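Extracellular solute-binding protein family 1 (Arthrobacter chlorophenolicus, PDB 4R2F) probably captures sugars outside the cell for an ABC-type importer, and holds the disaccharide laminaribiose in this crystal. Local coordinates at residues Q112-D117 and P320-S325; F194-G199 and N206-M211; A200-G205 and D260-Q265; I313-N318 and E327-Y332. All coordinates share one frame; numbering follows the deposited sequence.

In the fold
Contacts 1 and 4 share helix 322-335 and the same sheet, with centres about 6 Å apart. Strands 113-114 and 306-316 run side by side, and Ala114 N lies 2.8 Å from Met315 O, probably a hydrogen bond. Contact 4 is buried and wholly apolar. Contact 1 is a small surface touch at the start of the same helix. Contacts 2 and 3 share helix 204-215 and meet through Gly197 O and Gly205 N. Both are buried, and both pair a greasy patch with polar groups that reach the bound sugar. The centres of contacts 1 and 2 lie about 35 Å apart, on opposite sides of the chain's centre.

Contact 1 (Q112-D117 and P320-S325); sequences QIAYAD and PSQEAS
Ala114 and Gln322 carry this small contact between a short, weakly bonded strand and the first turn of helix 322-335. The close part is one methyl against one amide. Ala114 CB sits 3.4 Å from Gln322 OE1 and 3.7 Å from Gln322 NE2. It approaches the far end of the amide between these two atoms, tilted from the amide plane. Gln322 gets there by an extended first step, CG anti to the backbone N (chi1 -177°), and a bend at chi2 (57°). The amide nitrogen finds its polar partner in Glu326, on the same helix. Met315 of strand 306-316 touches both Ala114 and Gln322, so this side of the contact is packed.

The other side is loose. Ala114 and Gln322 both stay partly exposed, and only about 80 Å² is buried in all. The CB of Tyr115 points away from the helix, and its hydroxyl is bonded to Glu108. Ser321 fixes the helix start: its OG accepts from Ala324 N at 3.3 Å. This is a serine N-cap on a helix that packs against a mixed sheet, as in the alpha/beta lobes of solute-binding proteins.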
loop_
_atom_site.group_PDB
_atom_site.type_symbol
_atom_site.label_atom_id
_atom_site.label_comp_id
_atom_site.label_asym_id
_atom_site.label_seq_id
_atom_site.Cartn_x
_atom_site.Cartn_y
_atom_site.Cartn_z
ATOM N N GLN A 112 -20.237 11.861 2.766
ATOM C CA GLN A 112 -20.805 10.503 2.762
ATOM C C GLN A 112 -20.153 9.582 3.797
ATOM O O GLN A 112 -20.564 8.427 3.960
ATOM C CB GLN A 112 -20.624 9.850 1.388
ATOM C CG GLN A 112 -21.026 10.705 0.199
ATOM C CD GLN A 112 -22.482 10.572 -0.176
ATOM O OE1 GLN A 112 -23.275 9.962 0.533
ATOM N NE2 GLN A 112 -22.837 11.131 -1.318
ATOM N N ILE A 113 -19.141 10.096 4.487
ATOM C CA ILE A 113 -18.490 9.367 5.566
ATOM C C ILE A 113 -19.274 9.539 6.871
ATOM O O ILE A 113 -19.931 10.551 7.071
ATOM C CB ILE A 113 -17.033 9.859 5.713
ATOM C CG1 ILE A 113 -16.096 8.711 6.055
ATOM C CG2 ILE A 113 -16.922 11.006 6.721
ATOM C CD1 ILE A 113 -15.842 7.794 4.873
ATOM N N ALA A 114 -19.219 8.540 7.749
ATOM C CA ALA A 114 -19.653 8.717 9.144
ATOM C C ALA A 114 -18.432 8.823 10.062
ATOM O O ALA A 114 -17.603 7.914 10.084
ATOM C CB ALA A 114 -20.537 7.558 9.569
ATOM N N TYR A 115 -18.325 9.922 10.810
ATOM C CA TYR A 115 -17.163 10.184 11.651
ATOM C C TYR A 115 -17.068 9.105 12.711
ATOM O O TYR A 115 -18.081 8.629 13.203
ATOM C CB TYR A 115 -17.233 11.590 12.291
ATOM C CG TYR A 115 -17.107 12.675 11.265
ATOM C CD1 TYR A 115 -15.904 12.902 10.634
ATOM C CD2 TYR A 115 -18.202 13.455 10.891
ATOM C CE1 TYR A 115 -15.781 13.872 9.646
ATOM C CE2 TYR A 115 -18.081 14.439 9.914
ATOM C CZ TYR A 115 -16.878 14.630 9.284
ATOM O OH TYR A 115 -16.739 15.586 8.287
ATOM N N ALA A 116 -15.834 8.728 13.033
ATOM C CA ALA A 116 -15.546 7.615 13.924
ATOM C C ALA A 116 -15.323 7.989 15.384
ATOM O O ALA A 116 -14.799 7.173 16.154
ATOM C CB ALA A 116 -14.331 6.861 13.390
ATOM N N ASP A 117 -15.763 9.177 15.785
ATOM C CA ASP A 117 -15.514 9.673 17.140
ATOM C C ASP A 117 -16.073 8.741 18.208
ATOM O O ASP A 117 -15.422 8.513 19.212
ATOM C CB ASP A 117 -16.099 11.076 17.332
ATOM C CG ASP A 117 -15.449 12.098 16.424
ATOM O OD1 ASP A 117 -15.004 11.728 15.325
ATOM O OD2 ASP A 117 -15.375 13.269 16.800
ATOM N N PRO A 320 -28.081 1.174 7.852
ATOM C CA PRO A 320 -29.381 1.017 8.492
ATOM C C PRO A 320 -29.343 1.460 9.941
ATOM O O PRO A 320 -30.376 1.794 10.490
ATOM C CB PRO A 320 -29.634 -0.494 8.404
ATOM C CG PRO A 320 -28.278 -1.087 8.316
ATOM C CD PRO A 320 -27.503 -0.126 7.469
ATOM N N SER A 321 -28.168 1.453 10.567
ATOM C CA SER A 321 -28.040 1.914 11.959
ATOM C C SER A 321 -26.615 2.338 12.247
ATOM O O SER A 321 -25.717 1.500 12.201
ATOM C CB SER A 321 -28.409 0.782 12.929
ATOM O OG SER A 321 -28.072 1.153 14.258
ATOM N N GLN A 322 -26.406 3.617 12.573
ATOM C CA GLN A 322 -25.060 4.101 12.907
ATOM C C GLN A 322 -24.488 3.459 14.162
ATOM O O GLN A 322 -23.299 3.211 14.235
ATOM C CB GLN A 322 -25.044 5.631 13.043
ATOM C CG GLN A 322 -23.667 6.222 13.325
ATOM C CD GLN A 322 -22.611 5.866 12.289
ATOM O OE1 GLN A 322 -22.913 5.666 11.097
ATOM N NE2 GLN A 322 -21.353 5.815 12.731
ATOM N N GLU A 323 -25.327 3.202 15.161
ATOM C CA GLU A 323 -24.870 2.466 16.327
ATOM C C GLU A 323 -24.324 1.094 15.981
ATOM O O GLU A 323 -23.340 0.641 16.569
ATOM C CB GLU A 323 -25.986 2.302 17.341
ATOM C CG GLU A 323 -26.235 3.529 18.185
ATOM C CD GLU A 323 -27.164 3.239 19.341
ATOM O OE1 GLU A 323 -27.187 2.087 19.855
ATOM O OE2 GLU A 323 -27.872 4.186 19.726
ATOM N N ALA A 324 -24.985 0.417 15.056
ATOM C CA ALA A 324 -24.535 -0.901 14.638
ATOM C C ALA A 324 -23.228 -0.828 13.839
ATOM O O ALA A 324 -22.344 -1.662 14.034
ATOM C CB ALA A 324 -25.623 -1.601 13.825
ATOM N N SER A 325 -23.105 0.139 12.938
ATOM C CA SER A 325 -21.832 0.343 12.243
ATOM C C SER A 325 -20.706 0.441 13.295
ATOM O O SER A 325 -19.697 -0.235 13.193
ATOM C CB SER A 325 -21.872 1.605 11.394
ATOM O OG SER A 325 -22.766 1.471 10.311
#

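Contact 2 (F194-G199 and N206-M211); sequences FATGSG and NHLMIM. With BGC (beta-D-glucopyranose), chain B.
Leu208 pushes its two methyls against Phe194 and Thr196. CD1 of Leu208 meets CE2 of Phe194 at 3.3 Å, a tight approach at the ring edge and near the ring plane. CD2 of Leu208 lies 3.5 Å from the same Phe194 CE2, so the branch straddles one corner of the ring. The CD2 methyl of Leu208 also rests 3.7 Å from Thr196 OG1. A chi1 of -176° swings the Leu208 branch away from its own N and out toward the loop. Met275 of strand 273-275 touches Leu208 as well.

The preceding residue on the helix, His207, faces the sugar. His207 NE2 donates to O6 of the chain B glucose at 2.8 Å, and the bond is nearly straight (172°). O6 sits at the edge of the imidazole, near its plane. His207 CE1 comes within 3.3 Å of the ring oxygen O5. Behind the ring, ND1 is bonded to Arg156 NE, which helps to fix the rotation of the imidazole, and Phe309 packs against it. With a leucine in place of His207, O6 would probably lose this donor and Arg156 NE its acceptor. Asp154, Asn311, Asp395 and Gly101 also bond the sugar. With His207 they make up part of the glycan pocket, as expected of a carbohydrate-binding solute-binding protein.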
loop_
_atom_site.group_PDB
_atom_site.type_symbol
_atom_site.label_atom_id
_atom_site.label_comp_id
_atom_site.label_asym_id
_atom_site.label_seq_id
_atom_site.Cartn_x
_atom_site.Cartn_y
_atom_site.Cartn_z
ATOM N N PHE A 194 14.639 -6.344 -11.308
ATOM C CA PHE A 194 13.765 -5.463 -10.561
ATOM C C PHE A 194 12.324 -5.759 -10.957
ATOM O O PHE A 194 11.767 -5.170 -11.911
ATOM C CB PHE A 194 14.147 -3.999 -10.800
ATOM C CG PHE A 194 13.734 -3.065 -9.701
ATOM C CD1 PHE A 194 14.342 -3.120 -8.461
ATOM C CD2 PHE A 194 12.786 -2.097 -9.924
ATOM C CE1 PHE A 194 13.979 -2.254 -7.452
ATOM C CE2 PHE A 194 12.430 -1.222 -8.926
ATOM C CZ PHE A 194 13.017 -1.307 -7.682
ATOM N N ALA A 195 11.721 -6.670 -10.202
ATOM C CA ALA A 195 10.420 -7.198 -10.518
ATOM C C ALA A 195 9.380 -6.211 -10.064
ATOM O O ALA A 195 9.428 -5.710 -8.930
ATOM C CB ALA A 195 10.205 -8.538 -9.837
ATOM N N THR A 196 8.448 -5.942 -10.960
ATOM C CA THR A 196 7.310 -5.081 -10.678
ATOM C C THR A 196 6.169 -5.463 -11.635
ATOM O O THR A 196 6.289 -6.419 -12.385
ATOM C CB THR A 196 7.693 -3.594 -10.760
ATOM O OG1 THR A 196 6.676 -2.813 -10.131
ATOM C CG2 THR A 196 7.859 -3.142 -12.195
ATOM N N GLY A 197 5.067 -4.728 -11.590
ATOM C CA GLY A 197 3.964 -4.989 -12.464
ATOM C C GLY A 197 2.941 -3.892 -12.405
ATOM O O GLY A 197 2.694 -3.343 -11.337
ATOM N N SER A 198 2.317 -3.616 -13.547
ATOM C CA SER A 198 1.251 -2.610 -13.648
ATOM C C SER A 198 0.042 -3.083 -14.419
ATOM O O SER A 198 -0.755 -2.267 -14.908
ATOM C CB SER A 198 1.789 -1.308 -14.254
ATOM O OG SER A 198 2.198 -1.488 -15.595
ATOM N N GLY A 199 -0.144 -4.398 -14.464
ATOM C CA GLY A 199 -1.308 -4.964 -15.132
ATOM C C GLY A 199 -2.571 -4.661 -14.380
ATOM O O GLY A 199 -2.526 -4.039 -13.317
ATOM N N ASN A 206 2.597 1.526 -9.718
ATOM C CA ASN A 206 2.258 2.879 -9.245
ATOM C C ASN A 206 3.109 3.218 -8.040
ATOM O O ASN A 206 3.648 4.316 -7.926
ATOM C CB ASN A 206 0.794 2.959 -8.819
ATOM C CG ASN A 206 -0.182 2.929 -9.974
ATOM O OD1 ASN A 206 -1.387 2.932 -9.755
ATOM N ND2 ASN A 206 0.317 2.968 -11.195
ATOM N N HIS A 207 3.245 2.254 -7.135
ATOM C CA HIS A 207 3.871 2.527 -5.867
ATOM C C HIS A 207 5.365 2.678 -6.029
ATOM O O HIS A 207 5.990 3.469 -5.328
ATOM C CB HIS A 207 3.554 1.429 -4.869
ATOM C CG HIS A 207 2.093 1.295 -4.572
ATOM N ND1 HIS A 207 1.572 0.246 -3.847
ATOM C CD2 HIS A 207 1.042 2.096 -4.885
ATOM C CE1 HIS A 207 0.263 0.397 -3.734
ATOM N NE2 HIS A 207 -0.080 1.516 -4.352
ATOM N N LEU A 208 5.915 1.907 -6.959
ATOM C CA LEU A 208 7.296 2.001 -7.327
ATOM C C LEU A 208 7.612 3.404 -7.839
ATOM O O LEU A 208 8.641 3.947 -7.500
ATOM C CB LEU A 208 7.633 0.963 -8.402
ATOM C CG LEU A 208 9.090 0.892 -8.825
ATOM C CD1 LEU A 208 10.045 0.682 -7.646
ATOM C CD2 LEU A 208 9.266 -0.195 -9.873
ATOM N N MET A 209 6.740 3.979 -8.663
ATOM C CA MET A 209 7.016 5.312 -9.265
ATOM C C MET A 209 7.255 6.302 -8.118
ATOM O O MET A 209 8.313 6.961 -8.032
ATOM C CB MET A 209 5.860 5.785 -10.165
ATOM C CG MET A 209 5.576 4.974 -11.443
ATOM S SD MET A 209 6.927 4.784 -12.628
ATOM C CE MET A 209 7.566 3.184 -12.176
ATOM N N ILE A 210 6.314 6.310 -7.181
ATOM C CA ILE A 210 6.365 7.239 -6.066
ATOM C C ILE A 210 7.456 6.858 -5.084
ATOM O O ILE A 210 8.167 7.740 -4.610
ATOM C CB ILE A 210 5.024 7.356 -5.309
ATOM C CG1 ILE A 210 3.865 7.623 -6.266
ATOM C CG2 ILE A 210 5.106 8.467 -4.251
ATOM C CD1 ILE A 210 3.969 8.916 -7.027
ATOM N N MET A 211 7.626 5.569 -4.788
ATOM C CA MET A 211 8.749 5.161 -3.909
ATOM C C MET A 211 10.087 5.656 -4.418
ATOM O O MET A 211 10.920 6.117 -3.606
ATOM C CB MET A 211 8.853 3.648 -3.653
ATOM C CG MET A 211 9.980 3.304 -2.647
ATOM S SD MET A 211 11.585 3.078 -3.459
ATOM C CE MET A 211 11.495 1.311 -3.777
HETATM C C2 BGC B . -2.473 0.202 -0.447
HETATM C C3 BGC B . -3.619 1.209 -0.334
HETATM C C4 BGC B . -3.792 1.947 -1.654
HETATM C C5 BGC B . -3.981 0.949 -2.789
HETATM C C6 BGC B . -4.036 1.641 -4.158
HETATM C C1 BGC B . -2.865 -0.754 -1.562
HETATM O O2 BGC B . -2.279 -0.495 0.777
HETATM O O3 BGC B . -3.361 2.140 0.716
HETATM O O4 BGC B . -4.961 2.754 -1.603
HETATM O O5 BGC B . -2.920 -0.012 -2.790
HETATM O O6 BGC B . -2.800 2.315 -4.483
#

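Contact 3 (A200-G205 and D260-Q265); sequences AGNNIG and DNLNAQ. With BGC (beta-D-glucopyranose), chain C; BGC (beta-D-glucopyranose), chain B.
Asn203 N donates to O6 of the chain C glucose at 2.9 Å (161°), while the preceding residue, Asn202, turns the nitrogen end of its amide to Leu262 of helix 259-267. Asn203 OD1 also comes within 2.9 Å of O4 of the same sugar. Asn202 OD1 accepts from Ile204 N at 3.2 Å, an Asx turn that caps the start of helix 204-215. The donor stands above the carbonyl plane, 41° out of it. At the other end, ND2 bonds to Tyr257 O and passes 4.1 Å from Leu262 CD2, the two side chains crossing at about a right angle. Ile204 CG2 adds a looser apolar touch to Leu262 CD2 at 4.3 Å. Replacing Asn202 by an alanine would probably leave Ile204 N and Tyr257 O without their mates and let the loop beside the sugar shift. The contact thus has two sides: a mostly apolar one against Leu262, with the Asn202 amide nitrogen satisfied by Tyr257 O, and a polar one that presents a backbone N-H to the glucose hydroxymethyl group.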
loop_
_atom_site.group_PDB
_atom_site.type_symbol
_atom_site.label_atom_id
_atom_site.label_comp_id
_atom_site.label_asym_id
_atom_site.label_seq_id
_atom_site.Cartn_x
_atom_site.Cartn_y
_atom_site.Cartn_z
ATOM N N ALA A 200 -3.706 -5.123 -14.914
ATOM C CA ALA A 200 -5.011 -4.862 -14.301
ATOM C C ALA A 200 -5.027 -5.373 -12.860
ATOM O O ALA A 200 -4.599 -6.488 -12.586
ATOM C CB ALA A 200 -6.127 -5.533 -15.088
ATOM N N GLY A 201 -5.514 -4.548 -11.952
ATOM C CA GLY A 201 -5.551 -4.903 -10.537
ATOM C C GLY A 201 -4.238 -4.754 -9.781
ATOM O O GLY A 201 -4.195 -4.931 -8.575
ATOM N N ASN A 202 -3.157 -4.456 -10.481
ATOM C CA ASN A 202 -1.834 -4.411 -9.865
ATOM C C ASN A 202 -1.364 -2.960 -9.724
ATOM O O ASN A 202 -1.030 -2.304 -10.707
ATOM C CB ASN A 202 -0.854 -5.218 -10.719
ATOM C CG ASN A 202 0.429 -5.504 -10.002
ATOM O OD1 ASN A 202 0.647 -5.015 -8.900
ATOM N ND2 ASN A 202 1.283 -6.299 -10.616
ATOM N N ASN A 203 -1.325 -2.484 -8.482
ATOM C CA ASN A 203 -0.886 -1.116 -8.137
ATOM C C ASN A 203 0.579 -0.982 -7.699
ATOM O O ASN A 203 1.071 0.120 -7.378
ATOM C CB ASN A 203 -1.797 -0.577 -7.020
ATOM C CG ASN A 203 -3.235 -0.486 -7.450
ATOM O OD1 ASN A 203 -4.141 -1.039 -6.823
ATOM N ND2 ASN A 203 -3.452 0.195 -8.532
ATOM N N ILE A 204 1.310 -2.084 -7.728
ATOM C CA ILE A 204 2.689 -2.064 -7.246
ATOM C C ILE A 204 3.578 -1.164 -8.117
ATOM O O ILE A 204 4.448 -0.448 -7.597
ATOM C CB ILE A 204 3.231 -3.497 -7.151
ATOM C CG1 ILE A 204 2.481 -4.257 -6.040
ATOM C CG2 ILE A 204 4.739 -3.535 -6.954
ATOM C CD1 ILE A 204 2.687 -3.728 -4.622
ATOM N N GLY A 205 3.350 -1.187 -9.428
ATOM C CA GLY A 205 4.053 -0.294 -10.347
ATOM C C GLY A 205 3.851 1.160 -9.988
ATOM O O GLY A 205 4.817 1.938 -9.974
ATOM N N ASP A 260 -1.133 -11.810 -9.796
ATOM C CA ASP A 260 -0.794 -13.219 -9.983
ATOM C C ASP A 260 0.466 -13.412 -10.790
ATOM O O ASP A 260 1.272 -14.277 -10.468
ATOM C CB ASP A 260 -1.961 -13.980 -10.666
ATOM C CG ASP A 260 -3.114 -14.266 -9.716
ATOM O OD1 ASP A 260 -2.949 -14.126 -8.489
ATOM O OD2 ASP A 260 -4.201 -14.630 -10.194
ATOM N N ASN A 261 0.619 -12.644 -11.868
ATOM C CA ASN A 261 1.815 -12.745 -12.700
ATOM C C ASN A 261 3.063 -12.437 -11.895
ATOM O O ASN A 261 4.070 -13.133 -11.998
ATOM C CB ASN A 261 1.794 -11.755 -13.866
ATOM C CG ASN A 261 0.719 -12.043 -14.899
ATOM O OD1 ASN A 261 0.297 -11.141 -15.606
ATOM N ND2 ASN A 261 0.266 -13.279 -14.983
ATOM N N LEU A 262 2.990 -11.369 -11.118
ATOM C CA LEU A 262 4.118 -10.901 -10.338
ATOM C C LEU A 262 4.456 -11.890 -9.202
ATOM O O LEU A 262 5.621 -12.249 -9.017
ATOM C CB LEU A 262 3.839 -9.484 -9.809
ATOM C CG LEU A 262 4.921 -8.929 -8.869
ATOM C CD1 LEU A 262 6.306 -8.938 -9.509
ATOM C CD2 LEU A 262 4.521 -7.533 -8.450
ATOM N N ASN A 263 3.441 -12.316 -8.452
ATOM C CA ASN A 263 3.639 -13.339 -7.434
ATOM C C ASN A 263 4.294 -14.607 -8.019
ATOM O O ASN A 263 5.238 -15.134 -7.448
ATOM C CB ASN A 263 2.320 -13.689 -6.763
ATOM C CG ASN A 263 1.818 -12.599 -5.837
ATOM O OD1 ASN A 263 2.533 -11.671 -5.483
ATOM N ND2 ASN A 263 0.583 -12.719 -5.432
ATOM N N ALA A 264 3.818 -15.068 -9.174
ATOM C CA ALA A 264 4.411 -16.222 -9.830
ATOM C C ALA A 264 5.883 -16.021 -10.157
ATOM O O ALA A 264 6.659 -16.966 -10.040
ATOM C CB ALA A 264 3.629 -16.610 -11.087
ATOM N N GLN A 265 6.288 -14.810 -10.557
ATOM C CA GLN A 265 7.713 -14.566 -10.823
ATOM C C GLN A 265 8.564 -14.770 -9.554
ATOM O O GLN A 265 9.670 -15.277 -9.622
ATOM C CB GLN A 265 7.977 -13.160 -11.362
ATOM C CG GLN A 265 7.561 -12.921 -12.802
ATOM C CD GLN A 265 8.253 -11.707 -13.404
ATOM O OE1 GLN A 265 8.432 -10.660 -12.756
ATOM N NE2 GLN A 265 8.678 -11.852 -14.644
HETATM C C2 BGC C . -1.522 -4.136 -1.576
HETATM C C3 BGC C . -2.362 -3.006 -2.193
HETATM C C4 BGC C . -2.321 -3.129 -3.723
HETATM C C5 BGC C . -2.726 -4.562 -4.158
HETATM C C6 BGC C . -2.782 -4.743 -5.681
HETATM C C1 BGC C . -1.963 -5.496 -2.149
HETATM O O1 BGC C . -1.136 -6.550 -1.657
HETATM O O2 BGC C . -1.652 -4.102 -0.144
HETATM O O3 BGC C . -1.866 -1.741 -1.679
HETATM O O4 BGC C . -3.191 -2.208 -4.392
HETATM O O5 BGC C . -1.808 -5.452 -3.583
HETATM O O6 BGC C . -1.536 -4.352 -6.261
HETATM C C2 BGC B . -2.473 0.202 -0.447
HETATM C C3 BGC B . -3.619 1.209 -0.334
HETATM C C4 BGC B . -3.792 1.947 -1.654
HETATM C C5 BGC B . -3.981 0.949 -2.789
HETATM C C6 BGC B . -4.036 1.641 -4.158
HETATM C C1 BGC B . -2.865 -0.754 -1.562
HETATM O O2 BGC B . -2.279 -0.495 0.777
HETATM O O3 BGC B . -3.361 2.140 0.716
HETATM O O4 BGC B . -4.961 2.754 -1.603
HETATM O O5 BGC B . -2.920 -0.012 -2.790
HETATM O O6 BGC B . -2.800 2.315 -4.483
#

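Contact 4 (I313-N318 and E327-Y332); sequences IMMYTN and EFVVYY
Ile313 and Tyr332 cross at about a right angle. The CD1 methyl of Ile313 reaches the ring edge, near the ring plane, and touches Tyr332 CD2 at 3.7 Å. Ile313 is stretched out at its second torsion (chi2 -178°), which carries CD1 far enough to meet the ring. Its other branch is shorter: Ile313 CG2 lies 4.2 Å from Val329 CG2.

Met315 comes to the same valine from further along the strand, on an oblique course. Met315 CG is 3.7 Å from Val329 CG2, and the sulfur SD follows at 3.9 Å from that methyl. A single branch of Val329 is therefore shared by two strand residues. The CB of Val329 points toward the strand, whereas that of Met314, between the two strand residues, points away. Strand and helix segments run nearly antiparallel, at 168°, with their axes 10.0 Å apart.

Neighbours close the layer. Val119 of helix 117-126 touches both Met315 and Val329. The rings of Tyr332 and Phe328 also both meet that of Phe42. Every touch across the two segments is between apolar groups. The helix thus appears to be held on the sheet by burial and by the fit of shapes, with no polar bond between the segments to set the register.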
loop_
_atom_site.group_PDB
_atom_site.type_symbol
_atom_site.label_atom_id
_atom_site.label_comp_id
_atom_site.label_asym_id
_atom_site.label_seq_id
_atom_site.Cartn_x
_atom_site.Cartn_y
_atom_site.Cartn_z
ATOM N N ILE A 313 -10.201 1.706 8.381
ATOM C CA ILE A 313 -11.559 1.249 8.275
ATOM C C ILE A 313 -12.445 2.445 8.415
ATOM O O ILE A 313 -12.298 3.241 9.357
ATOM C CB ILE A 313 -11.940 0.232 9.384
ATOM C CG1 ILE A 313 -10.974 -0.945 9.363
ATOM C CG2 ILE A 313 -13.367 -0.286 9.214
ATOM C CD1 ILE A 313 -11.297 -2.020 10.381
ATOM N N MET A 314 -13.421 2.511 7.517
ATOM C CA MET A 314 -14.262 3.668 7.367
ATOM C C MET A 314 -15.727 3.280 7.419
ATOM O O MET A 314 -16.130 2.168 7.069
ATOM C CB MET A 314 -13.898 4.438 6.072
ATOM C CG MET A 314 -14.173 3.782 4.748
ATOM S SD MET A 314 -13.155 4.448 3.420
ATOM C CE MET A 314 -11.725 3.407 3.600
ATOM N N MET A 315 -16.512 4.199 7.946
ATOM C CA MET A 315 -17.953 4.023 8.068
ATOM C C MET A 315 -18.624 5.056 7.150
ATOM O O MET A 315 -18.051 6.116 6.901
ATOM C CB MET A 315 -18.383 4.247 9.545
ATOM C CG MET A 315 -17.987 3.179 10.543
ATOM S SD MET A 315 -18.602 3.458 12.221
ATOM C CE MET A 315 -17.720 4.940 12.586
ATOM N N TYR A 316 -19.826 4.748 6.666
ATOM C CA TYR A 316 -20.552 5.582 5.708
ATOM C C TYR A 316 -21.922 5.987 6.226
ATOM O O TYR A 316 -22.513 5.270 7.034
ATOM C CB TYR A 316 -20.775 4.805 4.412
ATOM C CG TYR A 316 -19.503 4.394 3.697
ATOM C CD1 TYR A 316 -18.776 3.291 4.103
ATOM C CD2 TYR A 316 -19.034 5.120 2.626
ATOM C CE1 TYR A 316 -17.614 2.916 3.455
ATOM C CE2 TYR A 316 -17.877 4.759 1.967
ATOM C CZ TYR A 316 -17.166 3.651 2.370
ATOM O OH TYR A 316 -16.022 3.281 1.678
ATOM N N THR A 317 -22.447 7.103 5.713
ATOM C CA THR A 317 -23.765 7.586 6.119
ATOM C C THR A 317 -24.883 6.638 5.719
ATOM O O THR A 317 -25.905 6.584 6.387
ATOM C CB THR A 317 -24.088 8.989 5.566
ATOM O OG1 THR A 317 -23.928 8.986 4.147
ATOM C CG2 THR A 317 -23.172 10.059 6.199
ATOM N N ASN A 318 -24.696 5.903 4.627
ATOM C CA ASN A 318 -25.687 4.938 4.198
ATOM C C ASN A 318 -25.587 3.660 4.996
ATOM O O ASN A 318 -24.956 2.692 4.564
ATOM C CB ASN A 318 -25.544 4.631 2.706
ATOM C CG ASN A 318 -26.657 3.711 2.197
ATOM O OD1 ASN A 318 -27.595 3.412 2.921
ATOM N ND2 ASN A 318 -26.525 3.236 0.970
ATOM N N GLU A 327 -20.658 -0.509 16.528
ATOM C CA GLU A 327 -20.444 -1.785 17.197
ATOM C C GLU A 327 -19.656 -2.753 16.331
ATOM O O GLU A 327 -18.754 -3.431 16.830
ATOM C CB GLU A 327 -21.774 -2.431 17.605
ATOM C CG GLU A 327 -22.468 -1.771 18.797
ATOM C CD GLU A 327 -21.618 -1.707 20.069
ATOM O OE1 GLU A 327 -21.025 -2.730 20.480
ATOM O OE2 GLU A 327 -21.567 -0.621 20.681
ATOM N N PHE A 328 -19.987 -2.816 15.037
ATOM C CA PHE A 328 -19.286 -3.709 14.143
ATOM C C PHE A 328 -17.822 -3.343 14.135
ATOM O O PHE A 328 -16.974 -4.227 14.234
ATOM C CB PHE A 328 -19.795 -3.682 12.690
ATOM C CG PHE A 328 -18.962 -4.550 11.766
ATOM C CD1 PHE A 328 -19.140 -5.921 11.727
ATOM C CD2 PHE A 328 -17.952 -3.999 10.990
ATOM C CE1 PHE A 328 -18.355 -6.723 10.928
ATOM C CE2 PHE A 328 -17.157 -4.790 10.184
ATOM C CZ PHE A 328 -17.355 -6.165 10.156
ATOM N N VAL A 329 -17.526 -2.051 13.980
ATOM C CA VAL A 329 -16.126 -1.625 13.837
ATOM C C VAL A 329 -15.344 -1.953 15.106
ATOM O O VAL A 329 -14.219 -2.391 15.025
ATOM C CB VAL A 329 -15.972 -0.137 13.448
ATOM C CG1 VAL A 329 -14.511 0.320 13.561
ATOM C CG2 VAL A 329 -16.496 0.131 12.039
ATOM N N VAL A 330 -15.955 -1.766 16.272
ATOM C CA VAL A 330 -15.265 -2.058 17.533
ATOM C C VAL A 330 -15.019 -3.569 17.658
ATOM O O VAL A 330 -13.919 -4.032 18.047
ATOM C CB VAL A 330 -16.078 -1.502 18.719
ATOM C CG1 VAL A 330 -15.506 -1.923 20.054
ATOM C CG2 VAL A 330 -16.140 0.013 18.628
ATOM N N TYR A 331 -16.037 -4.337 17.318
ATOM C CA TYR A 331 -15.918 -5.792 17.282
ATOM C C TYR A 331 -14.784 -6.220 16.347
ATOM O O TYR A 331 -13.926 -7.043 16.704
ATOM C CB TYR A 331 -17.269 -6.408 16.854
ATOM C CG TYR A 331 -17.165 -7.839 16.381
ATOM C CD1 TYR A 331 -17.201 -8.916 17.281
ATOM C CD2 TYR A 331 -17.009 -8.116 15.033
ATOM C CE1 TYR A 331 -17.093 -10.228 16.825
ATOM C CE2 TYR A 331 -16.907 -9.411 14.571
ATOM C CZ TYR A 331 -16.944 -10.466 15.461
ATOM O OH TYR A 331 -16.839 -11.730 14.931
ATOM N N TYR A 332 -14.766 -5.654 15.142
ATOM C CA TYR A 332 -13.805 -6.104 14.124
ATOM C C TYR A 332 -12.385 -5.754 14.558
ATOM O O TYR A 332 -11.506 -6.595 14.508
ATOM C CB TYR A 332 -14.136 -5.510 12.769
ATOM C CG TYR A 332 -13.488 -6.172 11.556
ATOM C CD1 TYR A 332 -13.956 -7.394 11.069
ATOM C CD2 TYR A 332 -12.456 -5.541 10.857
ATOM C CE1 TYR A 332 -13.380 -7.996 9.951
ATOM C CE2 TYR A 332 -11.876 -6.119 9.728
ATOM C CZ TYR A 332 -12.338 -7.355 9.272
ATOM O OH TYR A 332 -11.811 -7.949 8.150
#